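Long-range contact in putative dehydrogenase (Pseudomonas fluorescens, PDB 6UUG), which probably acts as the flavin-dependent monooxygenase of a two-component system that oxidises methanesulfinate during bacterial sulfur assimilation: residues S351-F362 / L376-T387. Residues are numbered along the deposited sequence; the frame is centred on the assembly and turned at random.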
loop_
_atom_site.group_PDB
_atom_site.type_symbol
_atom_site.label_atom_id
_atom_site.label_comp_id
_atom_site.label_asym_id
_atom_site.label_seq_id
_atom_site.Cartn_x
_atom_site.Cartn_y
_atom_site.Cartn_z
ATOM N N SER A 351 15.002 -1.785 -0.543
ATOM C CA SER A 351 14.709 -1.197 0.763
ATOM C C SER A 351 13.248 -1.380 1.123
ATOM O O SER A 351 12.914 -1.878 2.210
ATOM C CB SER A 351 15.060 0.297 0.755
ATOM O OG SER A 351 16.467 0.489 0.647
ATOM N N ARG A 352 12.358 -0.938 0.235
ATOM C CA ARG A 352 10.936 -0.884 0.565
ATOM C C ARG A 352 10.314 -2.267 0.558
ATOM O O ARG A 352 9.614 -2.657 1.507
ATOM C CB ARG A 352 10.201 0.001 -0.427
ATOM C CG ARG A 352 10.505 1.431 -0.252
ATOM C CD ARG A 352 9.594 2.235 -1.122
ATOM N NE ARG A 352 9.278 3.495 -0.476
ATOM C CZ ARG A 352 8.541 4.435 -1.049
ATOM N NH1 ARG A 352 8.064 4.221 -2.267
ATOM N NH2 ARG A 352 8.286 5.574 -0.408
ATOM N N GLN A 353 10.512 -3.006 -0.532
ATOM C CA GLN A 353 9.920 -4.334 -0.606
ATOM C C GLN A 353 10.617 -5.307 0.342
ATOM O O GLN A 353 9.976 -6.223 0.878
ATOM C CB GLN A 353 9.963 -4.838 -2.048
ATOM C CG GLN A 353 9.060 -4.042 -3.002
ATOM C CD GLN A 353 9.122 -4.598 -4.422
ATOM O OE1 GLN A 353 10.021 -4.267 -5.182
ATOM N NE2 GLN A 353 8.176 -5.457 -4.768
ATOM N N GLY A 354 11.918 -5.133 0.561
ATOM C CA GLY A 354 12.614 -5.976 1.518
ATOM C C GLY A 354 12.076 -5.797 2.929
ATOM O O GLY A 354 11.837 -6.767 3.646
ATOM N N LEU A 355 11.893 -4.542 3.353
ATOM C CA LEU A 355 11.437 -4.330 4.724
ATOM C C LEU A 355 10.032 -4.874 4.916
ATOM O O LEU A 355 9.714 -5.414 5.988
ATOM C CB LEU A 355 11.509 -2.834 5.078
ATOM C CG LEU A 355 11.351 -2.501 6.562
ATOM C CD1 LEU A 355 12.576 -2.967 7.351
ATOM C CD2 LEU A 355 11.145 -0.995 6.704
ATOM N N GLU A 356 9.205 -4.789 3.869
ATOM C CA GLU A 356 7.848 -5.327 3.933
ATOM C C GLU A 356 7.855 -6.845 4.110
ATOM O O GLU A 356 7.067 -7.391 4.892
ATOM C CB GLU A 356 7.086 -4.931 2.672
ATOM C CG GLU A 356 5.701 -5.574 2.537
ATOM C CD GLU A 356 4.719 -5.135 3.621
ATOM O OE1 GLU A 356 3.644 -5.769 3.727
ATOM O OE2 GLU A 356 5.011 -4.168 4.362
ATOM N N ILE A 357 8.740 -7.550 3.396
ATOM C CA ILE A 357 8.855 -8.996 3.610
ATOM C C ILE A 357 9.268 -9.301 5.051
ATOM O O ILE A 357 8.720 -10.206 5.696
ATOM C CB ILE A 357 9.837 -9.611 2.593
ATOM C CG1 ILE A 357 9.263 -9.506 1.186
ATOM C CG2 ILE A 357 10.150 -11.062 2.961
ATOM C CD1 ILE A 357 10.274 -9.906 0.087
ATOM N N CYS A 358 10.261 -8.578 5.574
ATOM C CA CYS A 358 10.757 -8.863 6.913
ATOM C C CYS A 358 9.693 -8.606 7.980
ATOM O O CYS A 358 9.757 -9.200 9.061
ATOM C CB CYS A 358 11.996 -8.027 7.211
ATOM S SG CYS A 358 13.438 -8.455 6.191
ATOM N N SER A 359 8.717 -7.751 7.696
ATOM C CA SER A 359 7.611 -7.537 8.632
ATOM C C SER A 359 6.474 -8.529 8.418
ATOM O O SER A 359 5.955 -9.122 9.377
ATOM C CB SER A 359 7.065 -6.112 8.488
ATOM O OG SER A 359 5.890 -5.936 9.301
ATOM N N ARG A 360 6.055 -8.696 7.168
ATOM C CA ARG A 360 4.845 -9.458 6.915
ATOM C C ARG A 360 5.074 -10.957 6.990
ATOM O O ARG A 360 4.087 -11.696 7.079
ATOM C CB ARG A 360 4.249 -9.088 5.560
ATOM C CG ARG A 360 2.736 -8.942 5.636
ATOM C CD ARG A 360 2.072 -9.246 4.328
ATOM N NE ARG A 360 2.706 -8.550 3.218
ATOM C CZ ARG A 360 2.646 -8.982 1.966
ATOM N NH1 ARG A 360 1.980 -10.097 1.697
ATOM N NH2 ARG A 360 3.254 -8.308 0.991
ATOM N N LEU A 361 6.335 -11.417 7.018
ATOM C CA LEU A 361 6.571 -12.853 7.191
ATOM C C LEU A 361 5.995 -13.357 8.507
ATOM O O LEU A 361 5.661 -14.541 8.614
ATOM C CB LEU A 361 8.065 -13.189 7.097
ATOM C CG LEU A 361 9.005 -12.716 8.213
ATOM C CD1 LEU A 361 9.024 -13.688 9.418
ATOM C CD2 LEU A 361 10.430 -12.534 7.670
ATOM N N PHE A 362 5.847 -12.486 9.510
ATOM C CA PHE A 362 5.300 -12.976 10.764
ATOM C C PHE A 362 3.857 -13.430 10.626
ATOM O O PHE A 362 3.405 -14.245 11.439
ATOM C CB PHE A 362 5.429 -11.903 11.856
ATOM C CG PHE A 362 6.833 -11.758 12.398
ATOM C CD1 PHE A 362 7.276 -12.559 13.446
ATOM C CD2 PHE A 362 7.724 -10.838 11.840
ATOM C CE1 PHE A 362 8.575 -12.437 13.956
ATOM C CE2 PHE A 362 9.031 -10.705 12.346
ATOM C CZ PHE A 362 9.459 -11.506 13.400
ATOM N N LEU A 376 13.720 -13.865 15.262
ATOM C CA LEU A 376 13.295 -13.763 13.870
ATOM C C LEU A 376 13.124 -12.311 13.430
ATOM O O LEU A 376 13.176 -12.028 12.226
ATOM C CB LEU A 376 11.999 -14.555 13.678
ATOM C CG LEU A 376 11.431 -14.772 12.281
ATOM C CD1 LEU A 376 12.441 -15.438 11.347
ATOM C CD2 LEU A 376 10.164 -15.605 12.398
ATOM N N ASP A 377 12.964 -11.385 14.382
ATOM C CA ASP A 377 12.899 -9.958 14.090
ATOM C C ASP A 377 14.246 -9.355 13.732
ATOM O O ASP A 377 14.285 -8.180 13.352
ATOM C CB ASP A 377 12.331 -9.195 15.299
ATOM C CG ASP A 377 13.239 -9.279 16.521
ATOM O OD1 ASP A 377 13.750 -10.384 16.793
ATOM O OD2 ASP A 377 13.462 -8.245 17.211
ATOM N N ARG A 378 15.350 -10.104 13.861
ATOM C CA ARG A 378 16.661 -9.516 13.581
ATOM C C ARG A 378 16.777 -9.064 12.125
ATOM O O ARG A 378 17.411 -8.039 11.846
ATOM C CB ARG A 378 17.782 -10.505 13.948
ATOM C CG ARG A 378 17.986 -11.689 12.992
ATOM C CD ARG A 378 18.921 -12.748 13.598
ATOM N NE ARG A 378 19.176 -13.845 12.660
ATOM C CZ ARG A 378 18.299 -14.810 12.399
ATOM N NH1 ARG A 378 17.116 -14.823 13.011
ATOM N NH2 ARG A 378 18.594 -15.767 11.529
ATOM N N HIS A 379 16.152 -9.786 11.192
ATOM C CA HIS A 379 16.180 -9.350 9.798
ATOM C C HIS A 379 15.521 -7.986 9.654
ATOM O O HIS A 379 16.098 -7.071 9.065
ATOM C CB HIS A 379 15.477 -10.363 8.895
ATOM C CG HIS A 379 15.960 -11.772 9.070
ATOM N ND1 HIS A 379 17.218 -12.181 8.683
ATOM C CD2 HIS A 379 15.341 -12.870 9.567
ATOM C CE1 HIS A 379 17.358 -13.469 8.946
ATOM N NE2 HIS A 379 16.235 -13.911 9.486
ATOM N N TRP A 380 14.309 -7.828 10.198
ATOM C CA TRP A 380 13.652 -6.522 10.135
ATOM C C TRP A 380 14.510 -5.447 10.805
ATOM O O TRP A 380 14.699 -4.359 10.251
ATOM C CB TRP A 380 12.252 -6.584 10.778
ATOM C CG TRP A 380 11.455 -5.288 10.603
ATOM C CD1 TRP A 380 10.598 -4.971 9.576
ATOM C CD2 TRP A 380 11.469 -4.148 11.477
ATOM N NE1 TRP A 380 10.083 -3.697 9.765
ATOM C CE2 TRP A 380 10.605 -3.173 10.918
ATOM C CE3 TRP A 380 12.123 -3.856 12.679
ATOM C CZ2 TRP A 380 10.365 -1.931 11.539
ATOM C CZ3 TRP A 380 11.880 -2.614 13.299
ATOM C CH2 TRP A 380 11.029 -1.665 12.705
ATOM N N ARG A 381 15.041 -5.728 12.007
ATOM C CA ARG A 381 15.822 -4.702 12.710
ATOM C C ARG A 381 17.062 -4.298 11.925
ATOM O O ARG A 381 17.428 -3.114 11.881
ATOM C CB ARG A 381 16.250 -5.195 14.093
ATOM C CG ARG A 381 15.144 -5.208 15.109
ATOM C CD ARG A 381 15.722 -5.528 16.481
ATOM N NE ARG A 381 15.949 -6.956 16.675
ATOM C CZ ARG A 381 17.136 -7.560 16.667
ATOM N NH1 ARG A 381 18.260 -6.875 16.458
ATOM N NH2 ARG A 381 17.200 -8.869 16.880
ATOM N N ASN A 382 17.751 -5.279 11.347
ATOM C CA ASN A 382 18.946 -4.982 10.563
ATOM C C ASN A 382 18.600 -4.127 9.353
ATOM O O ASN A 382 19.279 -3.138 9.052
ATOM C CB ASN A 382 19.608 -6.292 10.124
ATOM C CG ASN A 382 20.269 -7.026 11.277
ATOM O OD1 ASN A 382 20.578 -6.426 12.305
ATOM N ND2 ASN A 382 20.497 -8.327 11.105
ATOM N N LEU A 383 17.557 -4.509 8.628
ATOM C CA LEU A 383 17.197 -3.755 7.438
ATOM C C LEU A 383 16.615 -2.399 7.809
ATOM O O LEU A 383 16.885 -1.402 7.141
ATOM C CB LEU A 383 16.215 -4.565 6.590
ATOM C CG LEU A 383 15.914 -4.078 5.182
ATOM C CD1 LEU A 383 17.199 -3.909 4.396
ATOM C CD2 LEU A 383 14.997 -5.097 4.503
ATOM N N ARG A 384 15.826 -2.331 8.885
ATOM C CA ARG A 384 15.295 -1.034 9.303
ATOM C C ARG A 384 16.412 -0.048 9.605
ATOM O O ARG A 384 16.302 1.140 9.275
ATOM C CB ARG A 384 14.402 -1.190 10.546
ATOM C CG ARG A 384 13.878 0.133 11.161
ATOM C CD ARG A 384 12.798 0.790 10.302
ATOM N NE ARG A 384 13.376 1.390 9.090
ATOM C CZ ARG A 384 12.693 2.006 8.133
ATOM N NH1 ARG A 384 13.334 2.447 7.038
ATOM N NH2 ARG A 384 11.377 2.173 8.242
ATOM N N THR A 385 17.467 -0.511 10.278
ATOM C CA THR A 385 18.578 0.361 10.646
ATOM C C THR A 385 19.326 0.842 9.407
ATOM O O THR A 385 19.639 2.032 9.267
ATOM C CB THR A 385 19.543 -0.389 11.581
ATOM O OG1 THR A 385 18.841 -0.852 12.743
ATOM C CG2 THR A 385 20.679 0.518 12.014
ATOM N N GLN A 386 19.624 -0.072 8.499
ATOM C CA GLN A 386 20.522 0.270 7.399
ATOM C C GLN A 386 19.837 1.026 6.269
ATOM O O GLN A 386 20.527 1.633 5.442
ATOM C CB GLN A 386 21.170 -0.991 6.842
ATOM C CG GLN A 386 22.388 -1.439 7.626
ATOM C CD GLN A 386 23.382 -0.292 7.906
ATOM O OE1 GLN A 386 23.849 -0.119 9.034
ATOM N NE2 GLN A 386 23.692 0.492 6.880
ATOM N N THR A 387 18.510 1.002 6.196
ATOM C CA THR A 387 17.819 1.750 5.152
ATOM C C THR A 387 17.657 3.228 5.486
ATOM O O THR A 387 17.169 3.974 4.633
ATOM C CB THR A 387 16.437 1.150 4.872
ATOM O OG1 THR A 387 15.721 1.029 6.103
ATOM C CG2 THR A 387 16.534 -0.222 4.215
HETATM O O HOH W 1 17.717 2.754 1.473
HETATM O O HOH W 2 12.362 -9.992 10.434
#
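Leu355 reaches across to Trp380 and Arg384 with its two methyl groups. Leu355 CD1 lies over one face of the Trp380 indole, 3.8 Å from the centroid of the five-membered ring, a CH-pi contact. Leu355 CD2 sits over one face of the Arg384 guanidinium, 3.5 Å from Arg384 NH2 and offset toward the rim. The first torsion of Leu355 (chi1 -167°) sets CG opposite the backbone N, and the branch then spreads over both flat groups. The indole ring of Trp380 also stacks on Trp380 of the second subunit, so this side of the contact continues into a subunit interface.

Leu383 packs its CD2 methyl against the bare backbone of Gly354. Leu383 CD2 lies 3.4 Å from Leu355 N. Further along, Cys358 CB rests 3.9 Å from Trp380 CB, where the backbones come near each other. At the far end Phe362 CE1 packs 3.9 Å from Leu376 CD2, and the ring edge faces Asp377 N.

Thr387 CG2 packs 3.6 Å from Ser351 OG, which is hydrogen-bonded to the carbonyl oxygen of Lys347. Thr387 OG1 bonds to Leu383 O and accepts from Arg384 NH1 at 2.9 Å. An alanine at Thr387 loses both bonds and the methyl on Ser351, and would probably leave Arg384 NH1 without this partner and the guanidinium less firmly held.

The two helices, 351-360 and 378-386, run nearly antiparallel at 154°, within the helical C-terminal domain of the acyl-CoA dehydrogenase fold. A water donates to Cys358 O and Leu376 O and accepts from Trp380 N, linking the backbones of the two segments. The helices are joined mainly by apolar contact, with a water-mediated link between their backbones.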